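Local coordinates for Low molecular weight heat shock protein (PDB 3GLA) that probably acts as a small heat-shock chaperone of the alpha-crystallin family, holding unfolding proteins in a soluble state under stress, at residues 11-22 with 88-96. Residues are numbered along the deposited sequence; the frame is centred on the assembly and turned at random.
Sequences EEVNHFVLYADL and GVLEIRIPK
Lys96 reaches across from the end of strand 89-95 to the hairpin turn that leads into strand 15-21. Its N donates to Asn14 O at 2.8 Å, from above the carbonyl plane. CB rests near the same oxygen. CG lies 3.7 Å from Phe16 CE1, and the two side chains cross at about a right angle. CD passes Val13 O. CE comes close to both Glu11 OE2 and Glu12 O. Lys96 NZ ends in a salt bridge to Glu11 OE2 at 2.6 Å, on its anti lone pair. Lys96 NZ also bonds to Glu12 O at 2.9 Å, in the carbonyl plane. A weak bond to Val13 O is added. The chain is extended beyond CG, which gives it the length to span the turn.

Between the strands, Phe16, Leu18 and Ala20 form antiparallel hydrogen-bonded pairs with Ile94, Ile92 and Leu90. These side chains line one face. All but Phe16, which rests on Pro73 and Ser75, pack on strands 31-35 and 38-45, the second sheet of the alpha-crystallin beta-sandwich. Leu18 CD2 meets Ile92 CD1 at 3.9 Å.

The other face mixes charged and apolar groups. Val17 CG2 lies over the centre of the Arg93 guanidinium, 3.5 Å above its plane. Glu91 OE1 takes Arg93 NE in the guanidinium plane at 2.9 Å, while Arg93 NH2 makes a weak salt bridge to Glu12 OE2 at 3.4 Å. Glu12's stronger partner is Lys10, through OE1. Farther along, Asp21 binds Arg45 of the second subunit.

The strand pair is thus apolar toward the facing sheet and bears a salt-bridge network on its other side. The Lys96 ammonium, gripped by a carboxylate and backbone carbonyls, probably stays protonated.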
ATOM      1  N   GLU B  11       3.212  -0.977  20.219  1.00 21.56           N
ATOM      2  CA  GLU B  11       4.141  -1.494  21.208  1.00 23.86           C
ATOM      3  C   GLU B  11       3.508  -2.694  21.877  1.00 26.02           C
ATOM      4  O   GLU B  11       2.366  -2.658  22.446  1.00 27.56           O
ATOM      5  CB  GLU B  11       4.422  -0.401  22.227  1.00 25.14           C
ATOM      6  CG  GLU B  11       5.324  -1.043  23.353  1.00 26.97           C
ATOM      7  CD  GLU B  11       5.754  -0.030  24.372  1.00 28.66           C
ATOM      8  OE1 GLU B  11       5.625   1.206  24.184  1.00 30.00           O
ATOM      9  OE2 GLU B  11       6.448  -0.526  25.332  1.00 34.28           O
ATOM     10  N   GLU B  12       4.072  -3.841  21.627  1.00 27.21           N
ATOM     11  CA  GLU B  12       3.618  -5.112  22.241  1.00 28.70           C
ATOM     12  C   GLU B  12       4.490  -5.316  23.477  1.00 29.20           C
ATOM     13  O   GLU B  12       5.363  -4.485  23.781  1.00 28.78           O
ATOM     14  CB  GLU B  12       3.751  -6.251  21.314  1.00 29.50           C
ATOM     15  CG  GLU B  12       2.743  -6.121  20.161  1.00 33.57           C
ATOM     16  CD  GLU B  12       2.810  -7.207  19.118  1.00 44.98           C
ATOM     17  OE1 GLU B  12       1.788  -7.339  18.360  1.00 43.54           O
ATOM     18  OE2 GLU B  12       3.870  -7.919  19.058  1.00 51.99           O
ATOM     19  N   VAL B  13       4.203  -6.413  24.187  1.00 31.83           N
ATOM     20  CA  VAL B  13       4.896  -6.637  25.461  1.00 35.27           C
ATOM     21  C   VAL B  13       6.376  -6.897  25.209  1.00 33.84           C
ATOM     22  O   VAL B  13       7.222  -6.276  25.859  1.00 38.02           O
ATOM     23  CB  VAL B  13       4.256  -7.807  26.292  1.00 35.84           C
ATOM     24  CG1 VAL B  13       5.138  -8.026  27.579  1.00 39.56           C
ATOM     25  CG2 VAL B  13       2.876  -7.394  26.728  1.00 37.09           C
ATOM     26  N   ASN B  14       6.672  -7.654  24.186  1.00 34.82           N
ATOM     27  CA  ASN B  14       8.089  -7.959  23.870  1.00 36.00           C
ATOM     28  C   ASN B  14       8.693  -7.231  22.665  1.00 34.51           C
ATOM     29  O   ASN B  14       9.882  -7.404  22.363  1.00 32.66           O
ATOM     30  CB  ASN B  14       8.192  -9.436  23.475  1.00 38.59           C
ATOM     31  CG  ASN B  14       7.825 -10.345  24.596  1.00 46.16           C
ATOM     32  OD1 ASN B  14       7.101 -11.351  24.391  1.00 50.38           O
ATOM     33  ND2 ASN B  14       8.247  -9.964  25.808  1.00 47.82           N
ATOM     34  N   HIS B  15       7.872  -6.463  21.929  1.00 31.10           N
ATOM     35  CA  HIS B  15       8.351  -5.986  20.625  1.00 29.10           C
ATOM     36  C   HIS B  15       7.593  -4.708  20.313  1.00 25.67           C
ATOM     37  O   HIS B  15       6.493  -4.439  20.871  1.00 26.58           O
ATOM     38  CB  HIS B  15       7.926  -6.881  19.481  1.00 30.55           C
ATOM     39  CG  HIS B  15       8.503  -8.229  19.499  1.00 39.79           C
ATOM     40  ND1 HIS B  15       9.667  -8.564  18.817  1.00 44.34           N
ATOM     41  CD2 HIS B  15       8.043  -9.367  20.072  1.00 44.69           C
ATOM     42  CE1 HIS B  15       9.918  -9.845  19.016  1.00 42.35           C
ATOM     43  NE2 HIS B  15       8.953 -10.356  19.773  1.00 46.59           N
ATOM     44  N   PHE B  16       8.255  -3.893  19.528  1.00 22.11           N
ATOM     45  CA  PHE B  16       7.457  -2.872  18.790  1.00 18.84           C
ATOM     46  C   PHE B  16       7.199  -3.469  17.387  1.00 21.10           C
ATOM     47  O   PHE B  16       7.984  -4.308  16.897  1.00 20.73           O
ATOM     48  CB  PHE B  16       8.283  -1.723  18.635  1.00 19.11           C
ATOM     49  CG  PHE B  16       8.510  -1.034  19.928  1.00 21.62           C
ATOM     50  CD1 PHE B  16       9.598  -1.398  20.724  1.00 21.06           C
ATOM     51  CD2 PHE B  16       7.589  -0.080  20.389  1.00 25.15           C
ATOM     52  CE1 PHE B  16       9.831  -0.773  21.951  1.00 22.49           C
ATOM     53  CE2 PHE B  16       7.792   0.604  21.632  1.00 24.17           C
ATOM     54  CZ  PHE B  16       8.928   0.234  22.438  1.00 24.62           C
ATOM     55  N   VAL B  17       6.113  -3.027  16.747  1.00 19.46           N
ATOM     56  CA  VAL B  17       5.889  -3.534  15.424  1.00 19.22           C
ATOM     57  C   VAL B  17       5.549  -2.265  14.603  1.00 18.81           C
ATOM     58  O   VAL B  17       4.739  -1.425  15.046  1.00 19.15           O
ATOM     59  CB  VAL B  17       4.733  -4.445  15.302  1.00 20.28           C
ATOM     60  CG1 VAL B  17       4.569  -4.955  13.873  1.00 19.36           C
ATOM     61  CG2 VAL B  17       4.819  -5.725  16.307  1.00 26.33           C
ATOM     62  N   LEU B  18       6.219  -2.119  13.461  1.00 17.72           N
ATOM     63  CA  LEU B  18       5.854  -1.026  12.587  1.00 17.94           C
ATOM     64  C   LEU B  18       5.280  -1.630  11.356  1.00 18.06           C
ATOM     65  O   LEU B  18       5.810  -2.614  10.818  1.00 18.33           O
ATOM     66  CB  LEU B  18       7.057  -0.234  12.274  1.00 17.47           C
ATOM     67  CG  LEU B  18       6.837   0.996  11.401  1.00 21.18           C
ATOM     68  CD1 LEU B  18       7.942   2.132  11.788  1.00 24.36           C
ATOM     69  CD2 LEU B  18       6.864   0.560   9.850  1.00 22.06           C
ATOM     70  N   TYR B  19       4.150  -1.080  10.913  1.00 16.21           N
ATOM     71  CA  TYR B  19       3.527  -1.634   9.707  1.00 16.09           C
ATOM     72  C   TYR B  19       3.530  -0.484   8.730  1.00 16.85           C
ATOM     73  O   TYR B  19       3.127   0.623   9.073  1.00 17.95           O
ATOM     74  CB  TYR B  19       2.063  -1.961   9.972  1.00 15.05           C
ATOM     75  CG  TYR B  19       1.848  -2.934  11.087  1.00 17.15           C
ATOM     76  CD1 TYR B  19       1.824  -4.283  10.844  1.00 20.35           C
ATOM     77  CD2 TYR B  19       1.652  -2.455  12.379  1.00 20.67           C
ATOM     78  CE1 TYR B  19       1.598  -5.202  11.918  1.00 24.17           C
ATOM     79  CE2 TYR B  19       1.415  -3.308  13.394  1.00 22.78           C
ATOM     80  CZ  TYR B  19       1.376  -4.660  13.132  1.00 24.48           C
ATOM     81  OH  TYR B  19       1.208  -5.479  14.257  1.00 26.35           O
ATOM     82  N   ALA B  20       4.128  -0.696   7.543  1.00 13.25           N
ATOM     83  CA  ALA B  20       4.225   0.407   6.633  1.00 14.50           C
ATOM     84  C   ALA B  20       3.517   0.029   5.356  1.00 15.70           C
ATOM     85  O   ALA B  20       3.724  -1.043   4.790  1.00 16.78           O
ATOM     86  CB  ALA B  20       5.699   0.671   6.346  1.00 16.32           C
ATOM     87  N   ASP B  21       2.748   0.930   4.862  1.00 13.73           N
ATOM     88  CA  ASP B  21       2.091   0.657   3.595  1.00 12.96           C
ATOM     89  C   ASP B  21       3.058   1.148   2.521  1.00 13.37           C
ATOM     90  O   ASP B  21       3.215   2.349   2.230  1.00 14.38           O
ATOM     91  CB  ASP B  21       0.844   1.511   3.554  1.00 14.60           C
ATOM     92  CG  ASP B  21      -0.342   0.798   4.195  1.00 16.90           C
ATOM     93  OD1 ASP B  21      -0.167  -0.316   4.669  1.00 18.52           O
ATOM     94  OD2 ASP B  21      -1.385   1.479   4.271  1.00 16.21           O
ATOM     95  N   LEU B  22       3.640   0.132   1.884  1.00 14.72           N
ATOM     96  CA  LEU B  22       4.629   0.400   0.822  1.00 13.93           C
ATOM     97  C   LEU B  22       4.223  -0.354  -0.405  1.00 14.90           C
ATOM     98  O   LEU B  22       4.985  -1.170  -0.911  1.00 15.51           O
ATOM     99  CB  LEU B  22       6.025  -0.040   1.356  1.00 13.04           C
ATOM    100  CG  LEU B  22       6.480   1.013   2.466  1.00 17.87           C
ATOM    101  CD1 LEU B  22       7.662   0.272   3.124  1.00 17.71           C
ATOM    102  CD2 LEU B  22       6.825   2.282   1.815  1.00 16.39           C
ATOM    103  N   GLY B  88       2.423  -5.527  -0.058  1.00 16.36           N
ATOM    104  CA  GLY B  88       2.736  -4.091  -0.020  1.00 14.56           C
ATOM    105  C   GLY B  88       2.869  -3.591   1.381  1.00 16.78           C
ATOM    106  O   GLY B  88       3.056  -2.403   1.501  1.00 17.72           O
ATOM    107  N   VAL B  89       2.633  -4.405   2.400  1.00 15.27           N
ATOM    108  CA  VAL B  89       2.801  -3.888   3.746  1.00 16.39           C
ATOM    109  C   VAL B  89       4.058  -4.472   4.240  1.00 16.97           C
ATOM    110  O   VAL B  89       4.348  -5.694   4.137  1.00 20.23           O
ATOM    111  CB  VAL B  89       1.641  -4.348   4.684  1.00 15.70           C
ATOM    112  CG1 VAL B  89       2.002  -4.012   6.120  1.00 19.65           C
ATOM    113  CG2 VAL B  89       0.358  -3.705   4.213  1.00 17.00           C
ATOM    114  N   LEU B  90       4.858  -3.622   4.806  1.00 15.42           N
ATOM    115  CA  LEU B  90       6.115  -4.172   5.412  1.00 15.15           C
ATOM    116  C   LEU B  90       5.906  -4.150   6.889  1.00 18.14           C
ATOM    117  O   LEU B  90       5.460  -3.120   7.420  1.00 19.01           O
ATOM    118  CB  LEU B  90       7.255  -3.223   5.053  1.00 17.67           C
ATOM    119  CG  LEU B  90       8.623  -3.734   5.648  1.00 19.58           C
ATOM    120  CD1 LEU B  90       9.027  -4.964   4.927  1.00 22.29           C
ATOM    121  CD2 LEU B  90       9.685  -2.681   5.420  1.00 26.16           C
ATOM    122  N   GLU B  91       6.191  -5.261   7.543  1.00 15.47           N
ATOM    123  CA  GLU B  91       5.979  -5.283   8.996  1.00 17.13           C
ATOM    124  C   GLU B  91       7.327  -5.431   9.580  1.00 19.59           C
ATOM    125  O   GLU B  91       8.102  -6.372   9.211  1.00 18.88           O
ATOM    126  CB  GLU B  91       5.112  -6.453   9.279  1.00 16.20           C
ATOM    127  CG  GLU B  91       4.988  -6.629  10.863  1.00 18.95           C
ATOM    128  CD  GLU B  91       4.027  -7.745  11.205  1.00 24.27           C
ATOM    129  OE1 GLU B  91       4.240  -8.334  12.284  1.00 26.36           O
ATOM    130  OE2 GLU B  91       3.154  -8.043  10.418  1.00 24.46           O
ATOM    131  N   ILE B  92       7.692  -4.480  10.405  1.00 17.02           N
ATOM    132  CA  ILE B  92       9.032  -4.478  10.985  1.00 16.83           C
ATOM    133  C   ILE B  92       8.833  -4.789  12.433  1.00 19.20           C
ATOM    134  O   ILE B  92       8.017  -4.132  13.109  1.00 18.55           O
ATOM    135  CB  ILE B  92       9.585  -3.132  10.901  1.00 18.49           C
ATOM    136  CG1 ILE B  92       9.775  -2.790   9.374  1.00 17.83           C
ATOM    137  CG2 ILE B  92      10.991  -3.123  11.524  1.00 19.43           C
ATOM    138  CD1 ILE B  92      10.219  -1.371   9.158  1.00 18.82           C
ATOM    139  N   ARG B  93       9.618  -5.774  12.956  1.00 18.59           N
ATOM    140  CA  ARG B  93       9.436  -6.096  14.373  1.00 20.95           C
ATOM    141  C   ARG B  93      10.703  -5.749  15.043  1.00 21.97           C
ATOM    142  O   ARG B  93      11.804  -6.034  14.576  1.00 20.55           O
ATOM    143  CB  ARG B  93       9.135  -7.574  14.578  1.00 24.48           C
ATOM    144  CG  ARG B  93       7.836  -7.963  13.938  1.00 30.42           C
ATOM    145  CD  ARG B  93       7.347  -9.314  14.423  1.00 41.73           C
ATOM    146  NE  ARG B  93       5.915  -9.184  14.504  1.00 50.94           N
ATOM    147  CZ  ARG B  93       5.236  -9.240  15.636  1.00 58.50           C
ATOM    148  NH1 ARG B  93       3.914  -9.074  15.608  1.00 60.78           N
ATOM    149  NH2 ARG B  93       5.860  -9.475  16.793  1.00 57.47           N
ATOM    150  N   ILE B  94      10.598  -5.064  16.181  1.00 19.72           N
ATOM    151  CA  ILE B  94      11.754  -4.547  16.842  1.00 19.36           C
ATOM    152  C   ILE B  94      11.620  -5.057  18.281  1.00 21.18           C
ATOM    153  O   ILE B  94      10.761  -4.683  19.016  1.00 20.05           O
ATOM    154  CB  ILE B  94      11.781  -3.094  16.905  1.00 21.58           C
ATOM    155  CG1 ILE B  94      11.729  -2.454  15.466  1.00 19.88           C
ATOM    156  CG2 ILE B  94      13.090  -2.561  17.538  1.00 19.76           C
ATOM    157  CD1 ILE B  94      10.215  -2.033  15.204  1.00 23.24           C
ATOM    158  N   PRO B  95      12.513  -5.969  18.662  1.00 20.95           N
ATOM    159  CA  PRO B  95      12.315  -6.522  20.006  1.00 20.89           C
ATOM    160  C   PRO B  95      12.707  -5.547  21.021  1.00 20.65           C
ATOM    161  O   PRO B  95      13.460  -4.602  20.778  1.00 20.61           O
ATOM    162  CB  PRO B  95      13.330  -7.705  20.021  1.00 23.49           C
ATOM    163  CG  PRO B  95      14.332  -7.391  18.993  1.00 24.41           C
ATOM    164  CD  PRO B  95      13.638  -6.551  17.895  1.00 22.85           C
ATOM    165  N   LYS B  96      12.180  -5.749  22.257  1.00 23.88           N
ATOM    166  CA  LYS B  96      12.621  -4.901  23.330  1.00 23.70           C
ATOM    167  C   LYS B  96      13.818  -5.541  24.048  1.00 21.08           C
ATOM    168  O   LYS B  96      13.938  -6.738  23.998  1.00 24.51           O
ATOM    169  CB  LYS B  96      11.514  -4.745  24.359  1.00 24.10           C
ATOM    170  CG  LYS B  96      10.382  -3.902  23.804  1.00 26.23           C
ATOM    171  CD  LYS B  96       9.261  -4.003  24.832  1.00 33.55           C
ATOM    172  CE  LYS B  96       8.178  -3.021  24.444  1.00 31.79           C
ATOM    173  NZ  LYS B  96       7.125  -2.984  25.499  1.00 30.32           N
TER
HETATM  174  O   HOH W   1      11.767  -9.064  23.525  1.00 39.04           O